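Local coordinates for Box C/D snoRNA protein 1 (Saccharomyces cerevisiae, PDB 6THL) that is required for the accumulation of box C/D snoRNAs, involved in snoRNA processing, transport to the nucleolus and ribosome biogenesis, at residues H67-K70 and E71-L75. Residues are numbered along the deposited sequence; the frame is centred on the assembly and turned at random.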
ATOM      1  N   HIS B  67     -10.369  11.605 -11.348  1.00 57.55           N
ATOM      2  CA  HIS B  67      -9.517  12.664 -11.829  1.00 57.76           C
ATOM      3  C   HIS B  67     -10.232  13.456 -12.913  1.00 57.46           C
ATOM      4  O   HIS B  67     -11.203  12.991 -13.484  1.00 56.96           O
ATOM      5  CB  HIS B  67      -8.263  12.054 -12.444  1.00 59.68           C
ATOM      6  CG  HIS B  67      -7.324  11.429 -11.463  1.00 54.22           C
ATOM      7  ND1 HIS B  67      -6.633  12.158 -10.523  1.00 57.58           N
ATOM      8  CD2 HIS B  67      -6.890  10.156 -11.344  1.00 54.00           C
ATOM      9  CE1 HIS B  67      -5.844  11.358  -9.835  1.00 54.58           C
ATOM     10  NE2 HIS B  67      -5.986  10.135 -10.313  1.00 56.81           N
ATOM     11  N   ARG B  68      -9.721  14.639 -13.232  1.00 64.36           N
ATOM     12  CA  ARG B  68     -10.218  15.419 -14.378  1.00 65.18           C
ATOM     13  C   ARG B  68     -11.733  15.578 -14.353  1.00 63.68           C
ATOM     14  O   ARG B  68     -12.408  15.362 -15.342  1.00 61.52           O
ATOM     15  CB  ARG B  68      -9.740  14.813 -15.706  1.00 67.58           C
ATOM     16  CG  ARG B  68      -8.520  15.525 -16.275  1.00 77.65           C
ATOM     17  CD  ARG B  68      -7.908  14.770 -17.446  1.00 88.12           C
ATOM     18  NE  ARG B  68      -6.627  15.355 -17.894  1.00 97.99           N
ATOM     19  CZ  ARG B  68      -5.604  14.666 -18.433  1.00 97.21           C
ATOM     20  NH1 ARG B  68      -5.676  13.341 -18.602  1.00 96.88           N
ATOM     21  NH2 ARG B  68      -4.485  15.300 -18.803  1.00 85.86           N
ATOM     22  N   ILE B  69     -12.263  15.934 -13.191  1.00 63.22           N
ATOM     23  CA  ILE B  69     -13.651  16.297 -13.084  1.00 60.82           C
ATOM     24  C   ILE B  69     -13.744  17.762 -13.388  1.00 63.35           C
ATOM     25  O   ILE B  69     -12.975  18.547 -12.843  1.00 67.29           O
ATOM     26  CB  ILE B  69     -14.161  16.084 -11.677  1.00 61.34           C
ATOM     27  CG1 ILE B  69     -14.196  14.594 -11.369  1.00 66.02           C
ATOM     28  CG2 ILE B  69     -15.537  16.701 -11.528  1.00 63.29           C
ATOM     29  CD1 ILE B  69     -14.185  14.295  -9.877  1.00 69.55           C
ATOM     30  N   LYS B  70     -14.705  18.145 -14.220  1.00 68.91           N
ATOM     31  CA  LYS B  70     -14.766  19.528 -14.722  1.00 72.44           C
ATOM     32  C   LYS B  70     -15.325  20.469 -13.662  1.00 58.77           C
ATOM     33  O   LYS B  70     -16.364  20.178 -13.075  1.00 56.30           O
ATOM     34  CB  LYS B  70     -15.587  19.582 -16.014  1.00 81.12           C
ATOM     35  CG  LYS B  70     -15.206  18.484 -17.010  1.00 88.52           C
ATOM     36  CD  LYS B  70     -15.360  18.904 -18.469  1.00 90.03           C
ATOM     37  CE  LYS B  70     -16.797  19.231 -18.863  1.00 93.57           C
ATOM     38  NZ  LYS B  70     -17.725  18.065 -18.817  1.00 96.90           N
ATOM     39  N   GLU B  71     -14.623  21.566 -13.392  1.00 51.89           N
ATOM     40  CA  GLU B  71     -15.041  22.477 -12.328  1.00 55.18           C
ATOM     41  C   GLU B  71     -16.476  22.902 -12.513  1.00 63.75           C
ATOM     42  O   GLU B  71     -17.215  23.088 -11.541  1.00 65.21           O
ATOM     43  CB  GLU B  71     -14.165  23.721 -12.239  1.00 54.64           C
ATOM     44  CG  GLU B  71     -14.182  24.665 -13.434  1.00 54.93           C
ATOM     45  CD  GLU B  71     -13.194  25.814 -13.241  1.00 58.91           C
ATOM     46  OE1 GLU B  71     -12.998  26.262 -12.085  1.00 58.61           O
ATOM     47  OE2 GLU B  71     -12.589  26.277 -14.229  1.00 56.41           O
ATOM     48  N   THR B  72     -16.861  23.053 -13.775  1.00 69.75           N
ATOM     49  CA  THR B  72     -18.231  23.370 -14.144  1.00 68.24           C
ATOM     50  C   THR B  72     -18.927  22.039 -14.413  1.00 68.63           C
ATOM     51  O   THR B  72     -19.007  21.587 -15.563  1.00 77.19           O
ATOM     52  CB  THR B  72     -18.252  24.251 -15.401  1.00 63.99           C
ATOM     53  OG1 THR B  72     -17.670  23.516 -16.484  1.00 73.52           O
ATOM     54  CG2 THR B  72     -17.438  25.547 -15.196  1.00 61.63           C
ATOM     55  N   ASP B  73     -19.367  21.396 -13.337  1.00 60.21           N
ATOM     56  CA  ASP B  73     -20.164  20.175 -13.394  1.00 63.60           C
ATOM     57  C   ASP B  73     -20.869  20.062 -12.077  1.00 67.16           C
ATOM     58  O   ASP B  73     -20.256  20.305 -11.031  1.00 64.56           O
ATOM     59  CB  ASP B  73     -19.293  18.917 -13.474  1.00 64.62           C
ATOM     60  CG  ASP B  73     -19.031  18.437 -14.880  1.00 63.62           C
ATOM     61  OD1 ASP B  73     -19.510  19.021 -15.862  1.00 57.19           O
ATOM     62  OD2 ASP B  73     -18.302  17.431 -14.991  1.00 82.60           O
ATOM     63  N   PHE B  74     -22.126  19.644 -12.087  1.00 73.09           N
ATOM     64  CA  PHE B  74     -22.754  19.294 -10.821  1.00 83.58           C
ATOM     65  C   PHE B  74     -21.915  18.140 -10.239  1.00 85.85           C
ATOM     66  O   PHE B  74     -21.212  17.463 -10.998  1.00 83.46           O
ATOM     67  CB  PHE B  74     -24.213  18.873 -11.017  1.00 85.87           C
ATOM     68  CG  PHE B  74     -25.099  19.948 -11.589  1.00 96.14           C
ATOM     69  CD1 PHE B  74     -25.108  21.238 -11.035  1.00 99.17           C
ATOM     70  CD2 PHE B  74     -25.972  19.655 -12.656  1.00 97.80           C
ATOM     71  CE1 PHE B  74     -25.942  22.211 -11.554  1.00101.14           C
ATOM     72  CE2 PHE B  74     -26.811  20.623 -13.178  1.00101.57           C
ATOM     73  CZ  PHE B  74     -26.795  21.903 -12.626  1.00113.41           C
ATOM     74  N   LEU B  75     -21.976  17.913  -8.922  1.00 81.08           N
ATOM     75  CA  LEU B  75     -21.165  16.860  -8.275  1.00 76.75           C
ATOM     76  C   LEU B  75     -21.455  15.411  -8.733  1.00 78.72           C
ATOM     77  O   LEU B  75     -20.536  14.626  -8.967  1.00 73.94           O
ATOM     78  CB  LEU B  75     -21.312  16.937  -6.763  1.00 77.64           C
ATOM     79  CG  LEU B  75     -20.408  15.976  -5.985  1.00 83.17           C
ATOM     80  CD1 LEU B  75     -18.931  16.355  -6.141  1.00 81.10           C
ATOM     81  CD2 LEU B  75     -20.810  15.911  -4.516  1.00 85.07           C
TER
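At the turn where strand 62-70 of the BCD1 domain runs out into the loop leading to helix 81-90, Lys70 and Asp73 form a salt bridge three residues apart. Lys70 NZ lies 3.6 Å from Asp73 OD1, a rather long ion pair. The lysine chain leaves with CG anti to its own carbonyl carbon (chi1 -46°) and then bends at each of its next three torsions, which brings the ammonium round in front of the carboxylate's oxygens, near its plane and closer to OD1. Asp73 OD2 lies beside the base of the chain, 3.6 Å from Lys70 CB. Strand 62-70 pairs antiparallel with strand 40-49 in the larger mixed sheet of the chain, and Glu71, just beyond the strand, still bonds to Phe41 through its backbone. A weak backbone bond from Asp73 N to Glu71 O (3.3 Å) spans the bend. With an alanine in place of Asp73, the Lys70 ammonium would probably lose its partner across the turn and its curled chain be freer to swing away. The Glu71 carboxylate is held elsewhere, by a salt bridge to Arg13 and a hydrogen bond from Phe41 N, and Ile69 packs on Val45 and Ile151.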